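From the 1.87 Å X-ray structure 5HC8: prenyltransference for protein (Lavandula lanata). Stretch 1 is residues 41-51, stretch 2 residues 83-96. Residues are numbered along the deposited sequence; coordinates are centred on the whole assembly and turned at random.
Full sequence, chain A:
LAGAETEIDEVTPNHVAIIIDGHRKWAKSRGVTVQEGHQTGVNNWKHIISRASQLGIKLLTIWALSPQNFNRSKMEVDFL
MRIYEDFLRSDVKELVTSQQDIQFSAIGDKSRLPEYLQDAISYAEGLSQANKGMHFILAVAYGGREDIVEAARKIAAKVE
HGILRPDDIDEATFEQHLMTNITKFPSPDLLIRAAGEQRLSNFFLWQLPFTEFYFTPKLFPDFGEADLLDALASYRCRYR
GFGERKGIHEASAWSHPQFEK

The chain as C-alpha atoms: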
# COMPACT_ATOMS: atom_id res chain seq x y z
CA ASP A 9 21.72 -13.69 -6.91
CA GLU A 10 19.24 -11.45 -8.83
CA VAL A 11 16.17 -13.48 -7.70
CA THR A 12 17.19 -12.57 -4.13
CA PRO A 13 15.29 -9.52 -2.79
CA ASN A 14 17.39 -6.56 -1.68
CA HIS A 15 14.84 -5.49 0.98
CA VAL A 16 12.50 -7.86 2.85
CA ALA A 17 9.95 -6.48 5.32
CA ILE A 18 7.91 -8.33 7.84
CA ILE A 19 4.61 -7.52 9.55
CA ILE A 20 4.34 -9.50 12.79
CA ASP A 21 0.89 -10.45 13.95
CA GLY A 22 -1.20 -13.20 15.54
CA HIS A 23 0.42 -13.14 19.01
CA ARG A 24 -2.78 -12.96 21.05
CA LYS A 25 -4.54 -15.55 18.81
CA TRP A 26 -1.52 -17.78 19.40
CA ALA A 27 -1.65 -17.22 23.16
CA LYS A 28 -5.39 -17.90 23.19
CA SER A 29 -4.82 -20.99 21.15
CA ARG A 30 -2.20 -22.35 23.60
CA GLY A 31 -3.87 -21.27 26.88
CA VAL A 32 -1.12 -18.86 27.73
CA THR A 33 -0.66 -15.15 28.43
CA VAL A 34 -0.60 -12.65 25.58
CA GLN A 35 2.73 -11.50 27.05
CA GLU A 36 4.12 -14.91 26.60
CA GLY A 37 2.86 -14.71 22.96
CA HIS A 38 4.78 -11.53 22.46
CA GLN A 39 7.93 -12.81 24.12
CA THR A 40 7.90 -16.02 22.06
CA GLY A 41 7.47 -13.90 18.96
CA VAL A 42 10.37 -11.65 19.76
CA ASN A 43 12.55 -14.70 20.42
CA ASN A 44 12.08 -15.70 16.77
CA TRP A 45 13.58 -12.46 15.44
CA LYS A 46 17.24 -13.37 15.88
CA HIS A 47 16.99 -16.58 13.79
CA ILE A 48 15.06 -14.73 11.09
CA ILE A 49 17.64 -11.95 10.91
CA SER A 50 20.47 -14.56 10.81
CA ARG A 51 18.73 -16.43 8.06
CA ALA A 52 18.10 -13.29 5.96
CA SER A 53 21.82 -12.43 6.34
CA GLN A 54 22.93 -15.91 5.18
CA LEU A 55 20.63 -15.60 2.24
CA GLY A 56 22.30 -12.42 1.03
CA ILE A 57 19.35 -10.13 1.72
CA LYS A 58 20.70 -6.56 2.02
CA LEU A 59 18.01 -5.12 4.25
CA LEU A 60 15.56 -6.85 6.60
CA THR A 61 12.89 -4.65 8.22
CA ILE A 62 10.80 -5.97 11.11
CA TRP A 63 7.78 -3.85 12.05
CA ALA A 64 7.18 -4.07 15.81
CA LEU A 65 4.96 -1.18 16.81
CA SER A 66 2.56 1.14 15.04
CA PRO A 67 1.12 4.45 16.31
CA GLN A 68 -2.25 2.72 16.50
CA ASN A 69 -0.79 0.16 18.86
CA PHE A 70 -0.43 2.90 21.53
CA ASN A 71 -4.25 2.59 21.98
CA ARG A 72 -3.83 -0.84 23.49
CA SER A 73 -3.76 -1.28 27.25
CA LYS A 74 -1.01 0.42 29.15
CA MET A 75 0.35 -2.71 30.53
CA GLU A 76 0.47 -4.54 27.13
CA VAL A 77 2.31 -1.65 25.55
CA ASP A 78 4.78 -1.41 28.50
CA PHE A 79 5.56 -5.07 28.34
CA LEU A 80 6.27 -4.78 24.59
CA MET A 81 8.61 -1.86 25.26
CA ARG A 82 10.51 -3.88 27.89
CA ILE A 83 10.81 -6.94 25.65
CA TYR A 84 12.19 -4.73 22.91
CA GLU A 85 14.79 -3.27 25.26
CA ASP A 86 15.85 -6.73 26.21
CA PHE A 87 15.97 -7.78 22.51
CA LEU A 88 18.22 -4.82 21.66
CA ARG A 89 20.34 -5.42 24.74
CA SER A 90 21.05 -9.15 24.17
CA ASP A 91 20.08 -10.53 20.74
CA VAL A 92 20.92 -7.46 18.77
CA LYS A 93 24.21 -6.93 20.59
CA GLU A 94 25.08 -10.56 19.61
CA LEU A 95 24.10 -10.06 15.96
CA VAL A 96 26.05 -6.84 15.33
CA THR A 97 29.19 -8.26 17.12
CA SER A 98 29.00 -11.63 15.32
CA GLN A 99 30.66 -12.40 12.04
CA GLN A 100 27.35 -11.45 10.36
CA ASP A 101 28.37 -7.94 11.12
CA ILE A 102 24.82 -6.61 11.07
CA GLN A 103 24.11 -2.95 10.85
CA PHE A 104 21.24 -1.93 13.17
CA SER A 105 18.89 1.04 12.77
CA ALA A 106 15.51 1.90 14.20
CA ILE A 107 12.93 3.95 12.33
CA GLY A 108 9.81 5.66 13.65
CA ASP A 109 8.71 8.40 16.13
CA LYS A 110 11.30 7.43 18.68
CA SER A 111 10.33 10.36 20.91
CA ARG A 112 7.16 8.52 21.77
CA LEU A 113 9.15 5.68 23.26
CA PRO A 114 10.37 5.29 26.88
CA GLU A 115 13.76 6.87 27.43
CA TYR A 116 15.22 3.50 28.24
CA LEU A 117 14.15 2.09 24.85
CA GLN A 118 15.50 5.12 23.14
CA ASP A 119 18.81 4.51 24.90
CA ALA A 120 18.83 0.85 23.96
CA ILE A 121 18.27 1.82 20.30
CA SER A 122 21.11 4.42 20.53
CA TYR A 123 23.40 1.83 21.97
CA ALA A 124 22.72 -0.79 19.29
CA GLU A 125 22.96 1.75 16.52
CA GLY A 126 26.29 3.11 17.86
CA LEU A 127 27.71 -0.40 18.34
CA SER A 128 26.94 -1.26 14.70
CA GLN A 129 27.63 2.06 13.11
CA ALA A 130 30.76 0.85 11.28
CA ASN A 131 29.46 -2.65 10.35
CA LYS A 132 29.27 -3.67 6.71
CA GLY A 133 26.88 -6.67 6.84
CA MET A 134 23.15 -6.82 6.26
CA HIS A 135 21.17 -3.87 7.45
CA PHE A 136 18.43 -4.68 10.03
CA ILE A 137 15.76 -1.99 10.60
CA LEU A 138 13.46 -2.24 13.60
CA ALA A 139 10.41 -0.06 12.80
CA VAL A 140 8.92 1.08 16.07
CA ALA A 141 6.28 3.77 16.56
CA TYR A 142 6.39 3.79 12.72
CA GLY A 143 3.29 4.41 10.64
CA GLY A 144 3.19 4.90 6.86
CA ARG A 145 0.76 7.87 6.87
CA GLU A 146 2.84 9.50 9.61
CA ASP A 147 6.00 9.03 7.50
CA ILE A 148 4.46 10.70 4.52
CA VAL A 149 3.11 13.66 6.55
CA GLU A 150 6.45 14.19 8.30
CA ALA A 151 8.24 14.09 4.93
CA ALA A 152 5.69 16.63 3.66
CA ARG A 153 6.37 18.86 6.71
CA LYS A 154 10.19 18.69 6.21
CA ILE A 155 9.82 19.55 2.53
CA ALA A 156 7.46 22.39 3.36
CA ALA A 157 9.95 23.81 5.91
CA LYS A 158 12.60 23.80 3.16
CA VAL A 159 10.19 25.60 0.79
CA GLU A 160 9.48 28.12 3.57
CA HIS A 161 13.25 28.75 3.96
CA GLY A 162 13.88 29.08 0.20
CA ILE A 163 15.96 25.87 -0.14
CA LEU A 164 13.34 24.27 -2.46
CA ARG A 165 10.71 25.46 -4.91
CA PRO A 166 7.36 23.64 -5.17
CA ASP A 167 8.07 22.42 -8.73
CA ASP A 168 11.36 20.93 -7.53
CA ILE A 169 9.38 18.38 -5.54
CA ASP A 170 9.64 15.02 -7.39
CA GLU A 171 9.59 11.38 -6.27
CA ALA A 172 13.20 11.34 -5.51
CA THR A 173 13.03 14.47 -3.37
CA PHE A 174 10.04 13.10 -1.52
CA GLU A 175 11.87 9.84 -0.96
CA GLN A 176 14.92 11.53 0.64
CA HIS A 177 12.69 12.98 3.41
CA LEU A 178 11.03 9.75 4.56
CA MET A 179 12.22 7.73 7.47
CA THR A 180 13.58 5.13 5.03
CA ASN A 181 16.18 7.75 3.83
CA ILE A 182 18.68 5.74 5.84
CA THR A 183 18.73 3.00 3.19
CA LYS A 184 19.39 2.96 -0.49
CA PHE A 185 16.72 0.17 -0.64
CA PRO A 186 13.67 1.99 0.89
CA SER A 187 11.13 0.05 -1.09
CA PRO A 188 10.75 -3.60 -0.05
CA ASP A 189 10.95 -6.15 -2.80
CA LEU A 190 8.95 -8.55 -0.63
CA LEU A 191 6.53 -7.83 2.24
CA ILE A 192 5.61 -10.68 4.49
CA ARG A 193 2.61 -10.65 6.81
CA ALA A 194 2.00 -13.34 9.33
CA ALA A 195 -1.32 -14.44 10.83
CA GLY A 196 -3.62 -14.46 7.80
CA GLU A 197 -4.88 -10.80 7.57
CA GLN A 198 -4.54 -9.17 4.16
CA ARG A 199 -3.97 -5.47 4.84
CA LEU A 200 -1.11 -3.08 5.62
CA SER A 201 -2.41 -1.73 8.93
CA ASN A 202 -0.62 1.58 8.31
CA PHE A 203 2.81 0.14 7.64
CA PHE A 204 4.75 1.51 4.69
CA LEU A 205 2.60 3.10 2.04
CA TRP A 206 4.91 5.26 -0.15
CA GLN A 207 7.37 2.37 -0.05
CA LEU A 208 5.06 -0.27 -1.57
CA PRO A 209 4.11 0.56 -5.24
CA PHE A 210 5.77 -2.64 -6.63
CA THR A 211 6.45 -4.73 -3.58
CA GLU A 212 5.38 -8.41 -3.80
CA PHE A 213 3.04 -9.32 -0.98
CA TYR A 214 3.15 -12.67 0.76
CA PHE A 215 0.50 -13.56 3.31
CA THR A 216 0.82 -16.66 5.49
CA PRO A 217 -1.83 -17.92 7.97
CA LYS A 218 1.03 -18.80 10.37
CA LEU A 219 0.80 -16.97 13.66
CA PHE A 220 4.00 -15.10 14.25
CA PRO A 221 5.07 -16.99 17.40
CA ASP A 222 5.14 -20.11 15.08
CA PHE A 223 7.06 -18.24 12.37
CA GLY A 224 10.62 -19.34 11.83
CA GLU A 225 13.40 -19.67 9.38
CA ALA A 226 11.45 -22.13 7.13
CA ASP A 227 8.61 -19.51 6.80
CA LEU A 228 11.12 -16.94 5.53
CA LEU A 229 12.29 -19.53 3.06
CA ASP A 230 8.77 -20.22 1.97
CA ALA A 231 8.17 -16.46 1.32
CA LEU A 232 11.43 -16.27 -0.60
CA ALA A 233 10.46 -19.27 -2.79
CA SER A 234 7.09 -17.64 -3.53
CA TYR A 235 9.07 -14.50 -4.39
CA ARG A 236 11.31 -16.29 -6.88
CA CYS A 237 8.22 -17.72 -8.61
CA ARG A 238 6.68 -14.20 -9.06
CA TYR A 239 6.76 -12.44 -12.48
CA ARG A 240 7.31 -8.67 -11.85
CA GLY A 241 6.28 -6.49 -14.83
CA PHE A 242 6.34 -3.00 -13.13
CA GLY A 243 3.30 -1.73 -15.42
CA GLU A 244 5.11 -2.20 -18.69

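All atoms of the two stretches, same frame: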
# COMPACT_ATOMS: atom_id res chain seq x y z
N GLY A 41 7.26 -14.57 20.22
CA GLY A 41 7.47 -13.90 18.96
C GLY A 41 8.80 -13.23 18.87
O GLY A 41 9.52 -13.46 17.90
N VAL A 42 9.18 -12.42 19.87
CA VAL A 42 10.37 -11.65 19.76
C VAL A 42 11.59 -12.56 19.76
O VAL A 42 12.57 -12.27 19.07
CB VAL A 42 10.48 -10.56 20.83
CG1 VAL A 42 11.74 -9.71 20.62
CG2 VAL A 42 9.28 -9.65 20.74
N ASN A 43 11.48 -13.69 20.46
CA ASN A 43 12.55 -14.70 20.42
C ASN A 43 12.82 -15.30 19.06
O ASN A 43 13.90 -15.80 18.84
CB ASN A 43 12.27 -15.84 21.40
CG ASN A 43 12.41 -15.40 22.87
OD1 ASN A 43 13.00 -14.36 23.19
ND2 ASN A 43 11.85 -16.19 23.75
N ASN A 44 11.85 -15.24 18.13
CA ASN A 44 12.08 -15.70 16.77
C ASN A 44 12.94 -14.75 15.95
O ASN A 44 13.55 -15.17 14.98
CB ASN A 44 10.75 -15.91 16.02
CG ASN A 44 9.85 -16.94 16.66
OD1 ASN A 44 8.63 -16.92 16.50
ND2 ASN A 44 10.44 -17.83 17.40
N TRP A 45 12.94 -13.47 16.31
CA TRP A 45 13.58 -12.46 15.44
C TRP A 45 15.04 -12.76 15.12
O TRP A 45 15.47 -12.64 13.98
CB TRP A 45 13.45 -11.10 16.01
CG TRP A 45 12.09 -10.53 16.17
CD1 TRP A 45 10.90 -11.13 15.93
CD2 TRP A 45 11.79 -9.25 16.66
NE1 TRP A 45 9.90 -10.29 16.19
CE2 TRP A 45 10.40 -9.13 16.68
CE3 TRP A 45 12.57 -8.20 17.15
CZ2 TRP A 45 9.75 -8.01 17.16
CZ3 TRP A 45 11.92 -7.08 17.60
CH2 TRP A 45 10.54 -7.00 17.61
N LYS A 46 15.82 -13.23 16.11
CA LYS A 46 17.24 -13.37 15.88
C LYS A 46 17.51 -14.42 14.79
O LYS A 46 18.40 -14.25 13.99
CB LYS A 46 18.01 -13.64 17.21
CG LYS A 46 17.62 -14.92 17.89
CD LYS A 46 18.41 -15.21 19.18
CE LYS A 46 17.76 -16.40 19.92
NZ LYS A 46 16.34 -16.14 20.38
N HIS A 47 16.74 -15.49 14.77
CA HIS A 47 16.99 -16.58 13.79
C HIS A 47 16.54 -16.13 12.40
O HIS A 47 17.15 -16.47 11.39
CB HIS A 47 16.21 -17.79 14.16
CG HIS A 47 16.50 -18.28 15.53
ND1 HIS A 47 17.76 -18.74 15.89
CD2 HIS A 47 15.74 -18.33 16.65
CE1 HIS A 47 17.74 -19.08 17.17
NE2 HIS A 47 16.53 -18.84 17.65
N ILE A 48 15.50 -15.29 12.37
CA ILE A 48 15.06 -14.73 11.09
C ILE A 48 16.09 -13.78 10.53
O ILE A 48 16.35 -13.79 9.33
CB ILE A 48 13.69 -14.05 11.28
CG1 ILE A 48 12.66 -15.15 11.52
CG2 ILE A 48 13.31 -13.29 10.02
CD1 ILE A 48 11.44 -14.66 12.22
N ILE A 49 16.67 -12.92 11.38
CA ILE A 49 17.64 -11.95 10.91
C ILE A 49 18.92 -12.70 10.44
O ILE A 49 19.47 -12.42 9.39
CB ILE A 49 17.99 -10.97 12.03
CG1 ILE A 49 16.79 -10.08 12.35
CG2 ILE A 49 19.21 -10.16 11.66
CD1 ILE A 49 16.89 -9.40 13.73
N SER A 50 19.35 -13.67 11.23
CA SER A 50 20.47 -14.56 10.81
C SER A 50 20.25 -15.17 9.49
O SER A 50 21.15 -15.15 8.66
CB SER A 50 20.64 -15.76 11.71
OG SER A 50 21.23 -15.35 12.86
N ARG A 51 19.07 -15.77 9.31
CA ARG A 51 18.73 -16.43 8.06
C ARG A 51 18.75 -15.46 6.88
O ARG A 51 19.34 -15.76 5.83
CB ARG A 51 17.42 -17.17 8.21
CG ARG A 51 16.94 -17.90 6.99
CD ARG A 51 17.90 -18.95 6.41
NE ARG A 51 17.86 -20.13 7.27
CZ ARG A 51 18.27 -21.33 6.87
NH1 ARG A 51 18.73 -21.47 5.67
NH2 ARG A 51 18.21 -22.35 7.69
N ILE A 83 10.35 -5.85 26.44
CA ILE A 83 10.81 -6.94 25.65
C ILE A 83 11.70 -6.44 24.55
O ILE A 83 12.70 -7.11 24.23
CB ILE A 83 9.65 -7.63 24.98
CG1 ILE A 83 8.93 -8.50 25.97
CG2 ILE A 83 10.16 -8.54 23.90
CD1 ILE A 83 7.74 -9.17 25.29
N TYR A 84 11.36 -5.28 23.98
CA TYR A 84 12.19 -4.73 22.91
C TYR A 84 13.53 -4.25 23.46
O TYR A 84 14.54 -4.36 22.78
CB TYR A 84 11.46 -3.66 22.05
CG TYR A 84 10.23 -4.23 21.35
CD1 TYR A 84 10.16 -5.60 21.05
CD2 TYR A 84 9.12 -3.45 21.05
CE1 TYR A 84 9.05 -6.13 20.47
CE2 TYR A 84 8.01 -4.02 20.46
CZ TYR A 84 8.01 -5.34 20.18
OH TYR A 84 6.93 -5.98 19.57
N GLU A 85 13.53 -3.68 24.65
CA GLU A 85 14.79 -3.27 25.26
C GLU A 85 15.69 -4.47 25.46
O GLU A 85 16.87 -4.47 25.16
CB GLU A 85 14.52 -2.66 26.63
CG GLU A 85 15.83 -2.25 27.32
CD GLU A 85 15.61 -1.70 28.73
OE1 GLU A 85 16.35 -0.80 29.14
OE2 GLU A 85 14.68 -2.15 29.39
N ASP A 86 15.12 -5.51 26.01
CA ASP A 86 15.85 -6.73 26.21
C ASP A 86 16.36 -7.29 24.89
O ASP A 86 17.50 -7.79 24.84
CB ASP A 86 14.92 -7.71 26.93
CG ASP A 86 15.53 -9.08 27.08
OD1 ASP A 86 16.56 -9.19 27.77
OD2 ASP A 86 14.95 -10.05 26.54
N PHE A 87 15.54 -7.22 23.81
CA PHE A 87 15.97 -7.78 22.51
C PHE A 87 17.21 -7.06 21.97
O PHE A 87 18.17 -7.69 21.49
CB PHE A 87 14.79 -7.75 21.49
CG PHE A 87 15.23 -7.90 20.05
CD1 PHE A 87 15.51 -9.16 19.50
CD2 PHE A 87 15.34 -6.79 19.24
CE1 PHE A 87 15.90 -9.30 18.18
CE2 PHE A 87 15.74 -6.91 17.90
CZ PHE A 87 16.03 -8.16 17.38
N LEU A 88 17.18 -5.74 22.08
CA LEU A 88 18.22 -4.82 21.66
C LEU A 88 19.47 -4.95 22.54
O LEU A 88 20.62 -4.80 22.07
CB LEU A 88 17.69 -3.35 21.75
CG LEU A 88 16.62 -2.94 20.73
CD1 LEU A 88 16.13 -1.51 20.96
CD2 LEU A 88 17.14 -3.06 19.31
N ARG A 89 19.24 -5.23 23.81
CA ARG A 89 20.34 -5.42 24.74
C ARG A 89 21.10 -6.76 24.61
O ARG A 89 22.32 -6.76 24.71
CB ARG A 89 19.90 -5.06 26.17
CG ARG A 89 19.90 -3.56 26.31
CD ARG A 89 19.48 -3.02 27.66
NE ARG A 89 20.47 -2.10 28.24
CZ ARG A 89 20.95 -0.98 27.68
NH1 ARG A 89 20.57 -0.56 26.48
NH2 ARG A 89 21.87 -0.25 28.33
N SER A 90 20.41 -7.87 24.35
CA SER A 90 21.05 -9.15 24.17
C SER A 90 21.21 -9.55 22.70
O SER A 90 22.30 -9.49 22.15
CB SER A 90 20.26 -10.23 24.90
OG SER A 90 18.93 -10.23 24.43
N ASP A 91 20.10 -9.96 22.09
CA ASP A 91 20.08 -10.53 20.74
C ASP A 91 20.72 -9.61 19.74
O ASP A 91 21.55 -10.03 18.95
CB ASP A 91 18.64 -10.83 20.32
CG ASP A 91 18.03 -11.91 21.15
OD1 ASP A 91 18.77 -12.49 21.99
OD2 ASP A 91 16.83 -12.22 20.95
N VAL A 92 20.35 -8.34 19.75
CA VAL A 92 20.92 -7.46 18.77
C VAL A 92 22.39 -7.20 19.00
O VAL A 92 23.17 -7.09 18.03
CB VAL A 92 20.18 -6.12 18.66
CG1 VAL A 92 20.94 -5.17 17.77
CG2 VAL A 92 18.81 -6.36 18.09
N LYS A 93 22.78 -7.09 20.27
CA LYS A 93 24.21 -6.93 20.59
C LYS A 93 24.99 -8.15 20.03
O LYS A 93 26.03 -7.99 19.37
CB LYS A 93 24.38 -6.77 22.11
CG LYS A 93 25.79 -7.09 22.62
CD LYS A 93 25.88 -6.91 24.13
CE LYS A 93 27.34 -6.69 24.56
NZ LYS A 93 27.61 -7.33 25.88
N GLU A 94 24.47 -9.35 20.22
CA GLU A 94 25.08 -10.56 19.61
C GLU A 94 25.17 -10.54 18.07
O GLU A 94 26.19 -10.90 17.50
CB GLU A 94 24.31 -11.81 20.04
CG GLU A 94 25.16 -13.09 20.09
CD GLU A 94 26.28 -13.03 21.15
OE1 GLU A 94 27.07 -14.00 21.26
OE2 GLU A 94 26.38 -12.02 21.90
N LEU A 95 24.10 -10.12 17.40
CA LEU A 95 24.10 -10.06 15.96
C LEU A 95 25.11 -9.05 15.34
O LEU A 95 25.73 -9.33 14.30
CB LEU A 95 22.67 -9.72 15.48
CG LEU A 95 21.63 -10.83 15.69
CD1 LEU A 95 20.20 -10.28 15.79
CD2 LEU A 95 21.79 -11.79 14.54
N VAL A 96 25.22 -7.87 15.92
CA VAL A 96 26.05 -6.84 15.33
C VAL A 96 27.54 -7.12 15.64
O VAL A 96 28.42 -6.70 14.86
CB VAL A 96 25.62 -5.43 15.76
CG1 VAL A 96 24.15 -5.20 15.50
CG2 VAL A 96 25.90 -5.14 17.21
O HOH W 1 15.19 -12.81 18.90

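Two helical segments pack side by side through an apolar, aromatic-rich seam, with one water-bridged, charged site at the Lys-46 and Asp-91 level and no direct hydrogen bond between them. Helix 41-51 runs in nearly the same direction as helix 91-96 (9°) and at 29° to helix 83-89; the axes approach to 10.4 and 10.6 Å, and the contact buries 508 Å², both sides summed. Val-42, Trp-45, Ile-49, Ile-83, Tyr-84, Phe-87 and Leu-95, apolar or aromatic, are buried, while Lys-46 and Asp-91, whose charged ends can reach water, are partly exposed. Val-42, Trp-45, Lys-46 and Ile-49 direct their CA-to-CB bonds toward the partner, the i, i+3, i+4, i+7 spacing of one helix face. Val-42, branched and apolar, touches three neighbours: its CG2 lies 3.5 Å from both Ile-83 CG2 and Tyr-84 CE1, so this methyl lies at the edge of the tyrosine ring, while its CG1 is 3.7 Å from Phe-87 CB. Trp-45, chi1 m, sets its indole against two aromatic rings. Its edge meets the face of Phe-87 (Trp-45 CE3 to Phe-87 CZ 3.5 Å, planes at 79°), whereas the Tyr-84 ring is near parallel but slid apart, leaving little overlap, with Trp-45 CH2 3.3 Å from Tyr-84 CE1. Phe-87, chi1 t, also offers its edge to Ile-49, whose CD1 is 3.9 Å from Phe-87 CZ and 4.0 Å from Leu-95 CD1, so this one methyl links the two helices of the second stretch. Lys-46 CB lies 4.3 Å from Leu-95 CD1, and Lys-46 CD lies 3.8 Å from Asp-91 OD2. Lys-46 NZ donates to Asn-43 O (2.9 Å) while making a long salt bridge to Asp-91 OD2 (4.0 Å). The same carboxylate oxygen, Asp-91 OD2, accepts from water 1 (2.7 Å), which also donates to Val-42 O (2.7 Å) and accepts from Lys-46 N (2.9 Å), tying the aspartate to the opposing backbone.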